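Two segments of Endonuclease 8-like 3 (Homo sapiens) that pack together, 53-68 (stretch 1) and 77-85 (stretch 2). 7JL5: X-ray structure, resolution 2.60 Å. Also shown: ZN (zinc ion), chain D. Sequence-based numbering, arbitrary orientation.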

# COMPACT_ATOMS: atom_id res chain seq x y z
N SER A 53 -8.59 -4.95 -2.20
CA SER A 53 -8.47 -6.23 -2.89
C SER A 53 -7.21 -7.00 -2.49
O SER A 53 -6.87 -7.98 -3.15
CB SER A 53 -8.48 -6.01 -4.41
OG SER A 53 -8.30 -7.24 -5.10
N PHE A 54 -6.53 -6.58 -1.43
CA PHE A 54 -5.35 -7.29 -0.97
C PHE A 54 -5.76 -8.60 -0.29
O PHE A 54 -6.89 -8.74 0.19
CB PHE A 54 -4.55 -6.44 0.02
CG PHE A 54 -3.78 -5.32 -0.62
CD1 PHE A 54 -3.84 -5.09 -1.99
CD2 PHE A 54 -2.99 -4.49 0.16
CE1 PHE A 54 -3.12 -4.05 -2.56
CE2 PHE A 54 -2.28 -3.45 -0.41
CZ PHE A 54 -2.34 -3.23 -1.77
N PRO A 55 -4.86 -9.58 -0.24
CA PRO A 55 -5.15 -10.81 0.50
C PRO A 55 -5.27 -10.55 1.99
O PRO A 55 -4.94 -9.47 2.50
CB PRO A 55 -3.96 -11.72 0.18
CG PRO A 55 -2.88 -10.80 -0.29
CD PRO A 55 -3.58 -9.66 -0.97
N PHE A 56 -5.76 -11.56 2.70
CA PHE A 56 -5.86 -11.54 4.15
C PHE A 56 -4.72 -12.36 4.75
O PHE A 56 -4.47 -13.48 4.30
CB PHE A 56 -7.21 -12.09 4.62
CG PHE A 56 -8.39 -11.26 4.19
CD1 PHE A 56 -8.84 -10.21 4.97
CD2 PHE A 56 -9.04 -11.54 3.00
CE1 PHE A 56 -9.92 -9.46 4.57
CE2 PHE A 56 -10.12 -10.79 2.60
CZ PHE A 56 -10.57 -9.74 3.38
N CYS A 57 -4.05 -11.80 5.75
CA CYS A 57 -3.02 -12.55 6.45
C CYS A 57 -3.67 -13.59 7.35
O CYS A 57 -4.90 -13.71 7.43
CB CYS A 57 -2.11 -11.61 7.24
SG CYS A 57 -2.81 -10.98 8.77
N ASN A 58 -2.84 -14.36 8.06
CA ASN A 58 -3.35 -15.45 8.87
C ASN A 58 -4.08 -14.97 10.12
O ASN A 58 -4.73 -15.78 10.78
CB ASN A 58 -2.21 -16.39 9.25
CG ASN A 58 -1.65 -17.13 8.05
OD1 ASN A 58 -0.47 -17.03 7.74
ND2 ASN A 58 -2.51 -17.87 7.37
N HIS A 59 -4.00 -13.68 10.45
CA HIS A 59 -4.81 -13.13 11.53
C HIS A 59 -6.24 -12.84 11.10
O HIS A 59 -7.09 -12.58 11.95
CB HIS A 59 -4.20 -11.82 12.05
CG HIS A 59 -3.02 -12.01 12.95
ND1 HIS A 59 -1.73 -11.72 12.55
CD2 HIS A 59 -2.93 -12.44 14.23
CE1 HIS A 59 -0.90 -11.96 13.55
NE2 HIS A 59 -1.60 -12.41 14.57
N GLY A 60 -6.53 -12.88 9.80
CA GLY A 60 -7.79 -12.41 9.28
C GLY A 60 -7.80 -10.94 8.91
O GLY A 60 -8.86 -10.41 8.57
N LYS A 61 -6.65 -10.28 8.95
CA LYS A 61 -6.54 -8.85 8.67
C LYS A 61 -6.00 -8.63 7.26
O LYS A 61 -5.31 -9.48 6.70
CB LYS A 61 -5.62 -8.18 9.70
CG LYS A 61 -6.17 -8.22 11.11
CD LYS A 61 -5.16 -7.74 12.14
CE LYS A 61 -5.85 -7.47 13.48
NZ LYS A 61 -4.90 -7.46 14.63
N ARG A 62 -6.32 -7.47 6.70
CA ARG A 62 -5.83 -7.12 5.38
C ARG A 62 -4.31 -7.02 5.40
O ARG A 62 -3.73 -6.36 6.27
CB ARG A 62 -6.43 -5.79 4.92
CG ARG A 62 -7.87 -5.87 4.48
CD ARG A 62 -8.02 -6.48 3.09
NE ARG A 62 -9.41 -6.45 2.64
CZ ARG A 62 -9.90 -7.16 1.64
NH1 ARG A 62 -9.12 -7.99 0.96
NH2 ARG A 62 -11.18 -7.06 1.32
N SER A 63 -3.66 -7.68 4.45
CA SER A 63 -2.21 -7.65 4.38
C SER A 63 -1.73 -6.29 3.87
O SER A 63 -2.50 -5.49 3.33
CB SER A 63 -1.69 -8.77 3.48
OG SER A 63 -2.36 -8.76 2.23
N THR A 64 -0.44 -6.04 4.08
CA THR A 64 0.23 -4.83 3.60
C THR A 64 1.16 -5.19 2.45
O THR A 64 1.78 -6.26 2.45
CB THR A 64 1.01 -4.15 4.73
OG1 THR A 64 0.10 -3.52 5.63
CG2 THR A 64 1.97 -3.11 4.17
N MET A 65 1.27 -4.28 1.49
CA MET A 65 2.06 -4.50 0.29
C MET A 65 3.45 -3.90 0.46
O MET A 65 3.59 -2.76 0.92
CB MET A 65 1.38 -3.89 -0.94
CG MET A 65 2.07 -4.21 -2.26
SD MET A 65 1.49 -3.20 -3.64
CE MET A 65 0.31 -4.30 -4.41
N LYS A 66 4.47 -4.67 0.08
CA LYS A 66 5.85 -4.24 0.10
C LYS A 66 6.46 -4.44 -1.29
O LYS A 66 5.93 -5.19 -2.11
CB LYS A 66 6.69 -5.01 1.12
CG LYS A 66 6.06 -5.18 2.49
CD LYS A 66 6.06 -3.89 3.27
CE LYS A 66 5.77 -4.16 4.74
NZ LYS A 66 5.66 -2.90 5.52
N THR A 67 7.59 -3.78 -1.52
CA THR A 67 8.35 -3.93 -2.75
C THR A 67 9.77 -4.36 -2.43
O THR A 67 10.28 -4.13 -1.33
CB THR A 67 8.37 -2.62 -3.56
OG1 THR A 67 8.90 -1.56 -2.76
CG2 THR A 67 6.96 -2.25 -4.01
N VAL A 68 10.41 -4.99 -3.41
CA VAL A 68 11.77 -5.48 -3.24
C VAL A 68 12.75 -4.33 -3.46
O VAL A 68 12.70 -3.65 -4.49
CB VAL A 68 12.05 -6.64 -4.21
CG1 VAL A 68 13.50 -7.10 -4.09
CG2 VAL A 68 11.10 -7.79 -3.95
N LYS A 77 9.45 -6.30 -7.68
CA LYS A 77 8.17 -6.98 -7.52
C LYS A 77 7.52 -6.60 -6.19
O LYS A 77 8.17 -6.06 -5.29
CB LYS A 77 8.34 -8.50 -7.61
N ASN A 78 6.23 -6.87 -6.09
CA ASN A 78 5.44 -6.58 -4.90
C ASN A 78 5.03 -7.87 -4.22
O ASN A 78 4.82 -8.90 -4.87
CB ASN A 78 4.20 -5.76 -5.25
CG ASN A 78 4.54 -4.43 -5.91
OD1 ASN A 78 4.67 -3.41 -5.23
ND2 ASN A 78 4.68 -4.44 -7.23
N PHE A 79 4.93 -7.82 -2.89
CA PHE A 79 4.46 -8.96 -2.11
C PHE A 79 3.60 -8.45 -0.96
O PHE A 79 3.49 -7.25 -0.72
CB PHE A 79 5.62 -9.83 -1.61
CG PHE A 79 6.71 -9.08 -0.91
CD1 PHE A 79 7.71 -8.44 -1.63
CD2 PHE A 79 6.77 -9.03 0.48
CE1 PHE A 79 8.73 -7.76 -0.99
CE2 PHE A 79 7.79 -8.36 1.12
CZ PHE A 79 8.77 -7.72 0.39
N PHE A 80 2.97 -9.39 -0.25
CA PHE A 80 2.05 -9.08 0.83
C PHE A 80 2.50 -9.74 2.12
O PHE A 80 2.98 -10.88 2.11
CB PHE A 80 0.62 -9.53 0.48
CG PHE A 80 0.05 -8.83 -0.73
CD1 PHE A 80 -0.44 -7.54 -0.63
CD2 PHE A 80 -0.01 -9.47 -1.95
CE1 PHE A 80 -0.97 -6.90 -1.73
CE2 PHE A 80 -0.54 -8.84 -3.06
CZ PHE A 80 -1.02 -7.55 -2.95
N VAL A 81 2.36 -9.01 3.23
CA VAL A 81 2.78 -9.49 4.54
C VAL A 81 1.77 -9.07 5.59
O VAL A 81 0.85 -8.28 5.33
CB VAL A 81 4.18 -8.96 4.92
CG1 VAL A 81 5.24 -9.48 3.96
CG2 VAL A 81 4.18 -7.44 4.94
N CYS A 82 1.94 -9.62 6.79
CA CYS A 82 1.11 -9.23 7.93
C CYS A 82 1.37 -7.81 8.43
O CYS A 82 2.53 -7.41 8.58
CB CYS A 82 1.40 -10.13 9.12
SG CYS A 82 0.37 -9.86 10.56
N PRO A 83 0.31 -6.98 8.58
CA PRO A 83 0.54 -5.57 8.92
C PRO A 83 0.69 -5.16 10.37
O PRO A 83 0.27 -4.05 10.73
CB PRO A 83 -0.73 -4.96 8.33
CG PRO A 83 -1.78 -5.97 8.76
CD PRO A 83 -1.10 -7.34 8.62
N LEU A 84 1.28 -6.00 11.22
CA LEU A 84 1.18 -5.79 12.66
C LEU A 84 2.49 -5.42 13.35
O LEU A 84 2.45 -5.05 14.53
CB LEU A 84 0.61 -7.04 13.34
CG LEU A 84 -0.90 -7.24 13.26
CD1 LEU A 84 -1.32 -8.38 14.19
CD2 LEU A 84 -1.65 -5.97 13.62
N GLY A 85 3.63 -5.50 12.67
CA GLY A 85 4.89 -5.24 13.33
C GLY A 85 5.63 -6.53 13.63
O GLY A 85 5.02 -7.51 14.06
ZN ZN D . -1.20 -11.52 10.41

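Strands 64-67 and 78-81 pair antiparallel; the two stretches together bury 971 Å². Thr64 and Val81 exchange two hydrogen bonds (Thr64 N to Val81 O and Val81 N to Thr64 O, both 2.9 Å), as do Lys66 and Phe79 (Lys66 N to Phe79 O and Phe79 N to Lys66 O, both 2.9 Å); Val68 N to Lys77 O, 3.1 Å, extends the ladder. Between these rungs, the non-hydrogen-bonded pair Met65-Phe80 brings its CA atoms to 4.6 Å.

Side chains alternate between faces. On that of Met65 and Phe80, Phe80 (chi1 -63°, m) is buried: Pro55 CD lies 3.5 Å from its ring centroid, a CH-pi contact, while its edge meets the face of Phe54 (m), centroids 4.7 Å apart and planes at 59°. Met65 is t,t as far as SD; chi3 of -98° then turns CE to 3.8 Å from Phe80 CZ. Ser63, chi1 p, places OG 2.7 Å from Pro55 O in a hydrogen bond; Ser63 N bonds the same carbonyl oxygen (N to O 2.9 Å), tying the segment that bears Pro55 to the start of the strand.

On the other face, Phe79 adopts p, and its ring swings toward stretch 1, with Lys66 CB 3.8 Å from the ring centroid over one face and Val68 CG2 3.8 Å from CE1 of Phe79 at the edge. The m,m bend of Lys66 precedes a t,t end, and its CE passes 3.7 Å from Val81 CG2.

Beyond the strands, zinc joins the stretches through Cys57 SG (2.4 Å), His59 ND1 (2.2 Å) and Cys82 SG (2.3 Å), with a fourth ligand elsewhere in the structure. The type I turn Cys57-Gly60 sets Cys57 (p) and His59 (m) around the metal; Cys82 reaches it as t. Leu84 CD1 covers one face of the His59 imidazole, 3.9 Å from its centroid.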